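Local structure of putative Phosphate (Eubacterium rectale, 3DAO) at residues A[27-32]-A[62-67]; A[68-73]-A[80-85]. The protein is a putative phosphatase of the haloacid dehalogenase-like hydrolase family and probably removes phosphate groups from a substrate not yet identified. One frame throughout, in Å; residues are numbered along the deposited sequence.

Contact 1. Residues A[27-32]-A[62-67]; sequences DIDGTL and SGRQFS
The guanidinium group of Arg64 has the methyl CG2 of Ile28 over one face, 3.4 Å above its plane and toward the rim, and the carboxylate of Asp29 at its edge. In loop 27-32, at a strand end, Asp27, Asp29 and Thr31 fit the DxDx(T/V) pattern of haloacid dehalogenase-like hydrolases, consistent with a place in the active site. Arg64 grips Asp29 side-on with two nitrogens: NH2 meets OD1 at 2.7 Å and NE meets OD2 at 3.0 Å, both bonds fairly straight, with N-H...O angles of 163°. Each oxygen is approached on its syn side, though tilted somewhat out of the carboxylate plane, and two bonds to two oxygens probably hold both groups against turning. An arginine suits this place because its chain, extended from CG to NE, reaches from one loop to the other and still offers NH2 to Ser37 O and NH1 to Ser68 OG. Beside the charged pair, CD1 of Ile28 rests 3.9 Å from CB of Ser62. Asp27 points its carboxylate elsewhere, to Lys212 and to Thr31, whose OG1 donates to Asp27 OD1 at 2.6 Å. Ser62 makes an ST turn: with OG anti to its own N (chi1 179°), that oxygen accepts from Arg64 N at 2.9 Å.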
loop_
_atom_site.group_PDB
_atom_site.type_symbol
_atom_site.label_atom_id
_atom_site.label_comp_id
_atom_site.label_asym_id
_atom_site.label_seq_id
_atom_site.Cartn_x
_atom_site.Cartn_y
_atom_site.Cartn_z
ATOM N N ASP A 27 8.050 -3.488 3.268
ATOM C CA ASP A 27 7.064 -3.752 2.221
ATOM C C ASP A 27 7.310 -5.185 1.741
ATOM O O ASP A 27 8.164 -5.904 2.272
ATOM C CB ASP A 27 6.864 -2.676 1.106
ATOM C CG ASP A 27 8.113 -2.287 0.375
ATOM O OD1 ASP A 27 9.155 -2.930 0.582
ATOM O OD2 ASP A 27 8.022 -1.325 -0.455
ATOM N N ILE A 28 6.536 -5.593 0.760
ATOM C CA ILE A 28 6.514 -6.963 0.349
ATOM C C ILE A 28 6.975 -7.204 -1.063
ATOM O O ILE A 28 7.931 -7.957 -1.326
ATOM C CB ILE A 28 5.049 -7.490 0.479
ATOM C CG1 ILE A 28 4.569 -7.333 1.936
ATOM C CG2 ILE A 28 4.924 -8.931 -0.013
ATOM C CD1 ILE A 28 3.112 -7.686 2.165
ATOM N N ASP A 29 6.253 -6.575 -1.969
ATOM C CA ASP A 29 6.439 -6.826 -3.399
ATOM C C ASP A 29 7.711 -6.265 -3.990
ATOM O O ASP A 29 7.911 -5.054 -4.123
ATOM C CB ASP A 29 5.212 -6.393 -4.171
ATOM C CG ASP A 29 3.986 -7.234 -3.821
ATOM O OD1 ASP A 29 3.983 -8.462 -4.046
ATOM O OD2 ASP A 29 2.995 -6.642 -3.363
ATOM N N GLY A 30 8.580 -7.201 -4.325
ATOM C CA GLY A 30 9.884 -6.879 -4.877
ATOM C C GLY A 30 10.891 -6.693 -3.776
ATOM O O GLY A 30 12.044 -6.403 -4.034
ATOM N N THR A 31 10.441 -6.866 -2.537
ATOM C CA THR A 31 11.326 -6.707 -1.359
ATOM C C THR A 31 11.580 -8.052 -0.697
ATOM O O THR A 31 12.725 -8.445 -0.501
ATOM C CB THR A 31 10.724 -5.725 -0.333
ATOM O OG1 THR A 31 10.677 -4.411 -0.922
ATOM C CG2 THR A 31 11.536 -5.640 0.920
ATOM N N LEU A 32 10.491 -8.732 -0.341
ATOM C CA LEU A 32 10.554 -10.078 0.261
ATOM C C LEU A 32 10.287 -11.165 -0.749
ATOM O O LEU A 32 10.810 -12.274 -0.652
ATOM C CB LEU A 32 9.501 -10.228 1.371
ATOM C CG LEU A 32 9.562 -9.198 2.525
ATOM C CD1 LEU A 32 8.416 -9.449 3.540
ATOM C CD2 LEU A 32 10.891 -9.109 3.210
ATOM N N SER A 62 2.584 -2.112 3.101
ATOM C CA SER A 62 2.475 -2.364 1.675
ATOM C C SER A 62 1.294 -1.783 0.934
ATOM O O SER A 62 0.315 -1.264 1.491
ATOM C CB SER A 62 2.406 -3.901 1.550
ATOM O OG SER A 62 2.273 -4.398 0.238
ATOM N N GLY A 63 1.430 -1.881 -0.374
ATOM C CA GLY A 63 0.365 -1.492 -1.287
ATOM C C GLY A 63 -0.734 -2.525 -1.282
ATOM O O GLY A 63 -1.837 -2.295 -1.730
ATOM N N ARG A 64 -0.408 -3.703 -0.756
ATOM C CA ARG A 64 -1.352 -4.815 -0.790
ATOM C C ARG A 64 -2.534 -4.628 0.129
ATOM O O ARG A 64 -2.464 -3.888 1.110
ATOM C CB ARG A 64 -0.659 -6.143 -0.398
ATOM C CG ARG A 64 0.371 -6.702 -1.326
ATOM C CD ARG A 64 0.615 -8.174 -0.941
ATOM N NE ARG A 64 1.664 -8.766 -1.773
ATOM C CZ ARG A 64 1.851 -10.060 -1.909
ATOM N NH1 ARG A 64 1.044 -10.894 -1.284
ATOM N NH2 ARG A 64 2.815 -10.502 -2.692
ATOM N N GLN A 65 -3.617 -5.324 -0.218
ATOM C CA GLN A 65 -4.817 -5.384 0.617
ATOM C C GLN A 65 -4.517 -6.212 1.841
ATOM O O GLN A 65 -3.589 -7.007 1.853
ATOM C CB GLN A 65 -5.986 -6.078 -0.081
ATOM C CG GLN A 65 -6.465 -5.383 -1.288
ATOM C CD GLN A 65 -7.666 -6.074 -1.847
ATOM O OE1 GLN A 65 -7.579 -7.212 -2.328
ATOM N NE2 GLN A 65 -8.804 -5.384 -1.820
ATOM N N PHE A 66 -5.349 -6.038 2.870
ATOM C CA PHE A 66 -5.172 -6.788 4.125
ATOM C C PHE A 66 -5.213 -8.266 3.891
ATOM O O PHE A 66 -4.350 -9.001 4.351
ATOM C CB PHE A 66 -6.203 -6.377 5.179
ATOM C CG PHE A 66 -6.139 -7.179 6.424
ATOM C CD1 PHE A 66 -4.963 -7.243 7.168
ATOM C CD2 PHE A 66 -7.245 -7.879 6.865
ATOM C CE1 PHE A 66 -4.916 -7.978 8.349
ATOM C CE2 PHE A 66 -7.193 -8.602 8.037
ATOM C CZ PHE A 66 -6.022 -8.634 8.790
ATOM N N SER A 67 -6.215 -8.703 3.141
ATOM C CA SER A 67 -6.409 -10.131 2.892
ATOM C C SER A 67 -5.156 -10.784 2.352
ATOM O O SER A 67 -4.821 -11.916 2.712
ATOM C CB SER A 67 -7.582 -10.383 1.906
ATOM O OG SER A 67 -7.353 -9.734 0.655
#

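Contact 2. Residues A[68-73]-A[80-85]; sequences SEFKLF and LLYITD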
loop_
_atom_site.group_PDB
_atom_site.type_symbol
_atom_site.label_atom_id
_atom_site.label_comp_id
_atom_site.label_asym_id
_atom_site.label_seq_id
_atom_site.Cartn_x
_atom_site.Cartn_y
_atom_site.Cartn_z
ATOM N N SER A 68 -4.465 -10.058 1.487
ATOM C CA SER A 68 -3.259 -10.546 0.828
ATOM C C SER A 68 -2.083 -10.618 1.816
ATOM O O SER A 68 -1.330 -11.591 1.862
ATOM C CB SER A 68 -2.904 -9.694 -0.379
ATOM O OG SER A 68 -1.792 -10.262 -1.052
ATOM N N GLU A 69 -1.967 -9.600 2.651
ATOM C CA GLU A 69 -0.902 -9.591 3.660
ATOM C C GLU A 69 -1.121 -10.699 4.680
ATOM O O GLU A 69 -0.180 -11.400 5.105
ATOM C CB GLU A 69 -0.845 -8.245 4.407
ATOM C CG GLU A 69 -0.508 -7.057 3.568
ATOM C CD GLU A 69 -0.516 -5.747 4.350
ATOM O OE1 GLU A 69 -1.025 -5.726 5.480
ATOM O OE2 GLU A 69 -0.008 -4.730 3.848
ATOM N N PHE A 70 -2.377 -10.880 5.023
ATOM C CA PHE A 70 -2.767 -11.764 6.152
ATOM C C PHE A 70 -2.540 -13.207 5.721
ATOM O O PHE A 70 -2.150 -14.059 6.520
ATOM C CB PHE A 70 -4.219 -11.503 6.536
ATOM C CG PHE A 70 -4.576 -11.805 7.974
ATOM C CD1 PHE A 70 -3.817 -11.311 9.034
ATOM C CD2 PHE A 70 -5.775 -12.459 8.265
ATOM C CE1 PHE A 70 -4.206 -11.530 10.347
ATOM C CE2 PHE A 70 -6.172 -12.652 9.554
ATOM C CZ PHE A 70 -5.379 -12.215 10.597
ATOM N N LYS A 71 -2.724 -13.454 4.426
ATOM C CA LYS A 71 -2.493 -14.811 3.873
ATOM C C LYS A 71 -0.998 -15.129 3.725
ATOM O O LYS A 71 -0.525 -16.188 4.106
ATOM C CB LYS A 71 -3.189 -14.981 2.515
ATOM C CG LYS A 71 -4.699 -15.050 2.589
ATOM C CD LYS A 71 -5.294 -15.142 1.169
ATOM C CE LYS A 71 -6.773 -14.815 1.132
ATOM N NZ LYS A 71 -7.248 -14.682 -0.293
ATOM N N LEU A 72 -0.242 -14.179 3.208
ATOM C CA LEU A 72 1.171 -14.399 2.989
ATOM C C LEU A 72 1.900 -14.691 4.323
ATOM O O LEU A 72 2.826 -15.489 4.378
ATOM C CB LEU A 72 1.803 -13.186 2.318
ATOM C CG LEU A 72 3.279 -13.282 1.937
ATOM C CD1 LEU A 72 3.476 -14.328 0.848
ATOM C CD2 LEU A 72 3.800 -11.873 1.506
ATOM N N PHE A 73 1.449 -14.040 5.382
ATOM C CA PHE A 73 2.075 -14.186 6.699
ATOM C C PHE A 73 1.271 -15.117 7.633
ATOM O O PHE A 73 1.381 -15.068 8.868
ATOM C CB PHE A 73 2.289 -12.834 7.367
ATOM C CG PHE A 73 3.380 -12.006 6.734
ATOM C CD1 PHE A 73 3.092 -11.181 5.649
ATOM C CD2 PHE A 73 4.670 -12.052 7.211
ATOM C CE1 PHE A 73 4.085 -10.411 5.075
ATOM C CE2 PHE A 73 5.681 -11.301 6.621
ATOM C CZ PHE A 73 5.380 -10.473 5.556
ATOM N N LEU A 80 1.535 -9.768 14.139
ATOM C CA LEU A 80 1.976 -8.632 13.305
ATOM C C LEU A 80 1.042 -7.451 13.344
ATOM O O LEU A 80 -0.113 -7.566 13.772
ATOM C CB LEU A 80 2.105 -9.074 11.822
ATOM C CG LEU A 80 2.972 -10.283 11.512
ATOM C CD1 LEU A 80 2.932 -10.653 10.036
ATOM C CD2 LEU A 80 4.423 -9.991 11.963
ATOM N N LEU A 81 1.598 -6.297 12.929
ATOM C CA LEU A 81 0.803 -5.084 12.631
ATOM C C LEU A 81 0.814 -4.890 11.124
ATOM O O LEU A 81 1.756 -5.272 10.427
ATOM C CB LEU A 81 1.329 -3.865 13.334
ATOM C CG LEU A 81 1.097 -3.850 14.847
ATOM C CD1 LEU A 81 1.790 -2.640 15.433
ATOM C CD2 LEU A 81 -0.377 -3.847 15.168
ATOM N N TYR A 82 -0.290 -4.355 10.621
ATOM C CA TYR A 82 -0.512 -4.232 9.180
ATOM C C TYR A 82 -0.865 -2.841 8.719
ATOM O O TYR A 82 -1.763 -2.191 9.251
ATOM C CB TYR A 82 -1.677 -5.143 8.763
ATOM C CG TYR A 82 -1.455 -6.595 9.099
ATOM C CD1 TYR A 82 -1.737 -7.085 10.357
ATOM C CD2 TYR A 82 -0.962 -7.479 8.156
ATOM C CE1 TYR A 82 -1.517 -8.404 10.666
ATOM C CE2 TYR A 82 -0.734 -8.813 8.467
ATOM C CZ TYR A 82 -1.005 -9.269 9.713
ATOM O OH TYR A 82 -0.764 -10.615 10.005
ATOM N N ILE A 83 -0.109 -2.399 7.725
ATOM C CA ILE A 83 -0.389 -1.162 7.003
ATOM C C ILE A 83 -0.701 -1.631 5.580
ATOM O O ILE A 83 0.103 -2.313 4.931
ATOM C CB ILE A 83 0.746 -0.130 7.084
ATOM C CG1 ILE A 83 0.900 0.391 8.520
ATOM C CG2 ILE A 83 0.452 1.054 6.100
ATOM C CD1 ILE A 83 2.175 1.180 8.768
ATOM N N THR A 84 -1.900 -1.290 5.107
ATOM C CA THR A 84 -2.389 -1.817 3.849
ATOM C C THR A 84 -2.757 -0.720 2.878
ATOM O O THR A 84 -2.879 0.450 3.237
ATOM C CB THR A 84 -3.679 -2.686 4.069
ATOM O OG1 THR A 84 -4.850 -1.859 4.224
ATOM C CG2 THR A 84 -3.545 -3.624 5.299
ATOM N N ASP A 85 -2.903 -1.130 1.632
ATOM C CA ASP A 85 -3.452 -0.226 0.596
ATOM C C ASP A 85 -2.688 1.068 0.499
ATOM O O ASP A 85 -3.278 2.162 0.308
ATOM C CB ASP A 85 -4.942 0.047 0.834
ATOM C CG ASP A 85 -5.805 -1.182 0.651
ATOM O OD1 ASP A 85 -5.972 -1.933 1.623
ATOM O OD2 ASP A 85 -6.321 -1.393 -0.476
#
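Phe70 turns its edge toward the face of Tyr82 in an offset edge-to-face pair, with centroids 5.5 Å apart and planes at 74°; Phe70 CD1 lies 3.5 Å from Tyr82 CZ. Here helix 66-72 packs on strand 81-84, the last two elements of a beta-alpha-beta unit begun by strand 57-61. A tyrosine suits the strand here because the ring fills the interior while its OH bonds to Lys77 O in the connecting loop. A leucine in place of Tyr82 would probably leave that carbonyl without its mate and the edge of Phe70 without an aromatic face to meet. Among apolar contacts, Leu80 CD1 lies 3.5 Å from Phe73 CB, and the two side chains cross at about a right angle where the helix ends. The polar group is Glu69, whose chain, extended beyond CG, runs alongside Tyr82, the two side chains heading opposite ways. Its OE1 lies at the ring edge, 3.2 Å from Tyr82 CD2, and is buried with no polar partner in the model, also meeting the methyl CG2 of Thr84. The other oxygen, OE2, comes within 2.7 Å of Ile83 O, a separation that suggests the acid probably carries a proton.

In the fold
Contacts 1 and 2 lie side by side, their centres about 7 Å apart, and follow one another in sequence, with contact 1 earlier in the chain. Helix 66-72 serves both: its start belongs to 62-67 and the rest to 68-73. Strand 81-84 runs parallel to strand 57-61, which in turn lies next to strand 23-26 in the eight-stranded sheet; contact 1 joins the loops that follow strands 23-26 and 57-61, and contact 2 packs helix 66-72 on the next strand, 81-84. They are joined by probable backbone hydrogen bonds, Ser62 N to Ile83 O and Arg64 O to Asp85 N. The helix packing of contact 2 lies next to the loops of contact 1, of which 27-32 carries the DxDx(T/V) pattern and so probably marks the catalytic end of the domain.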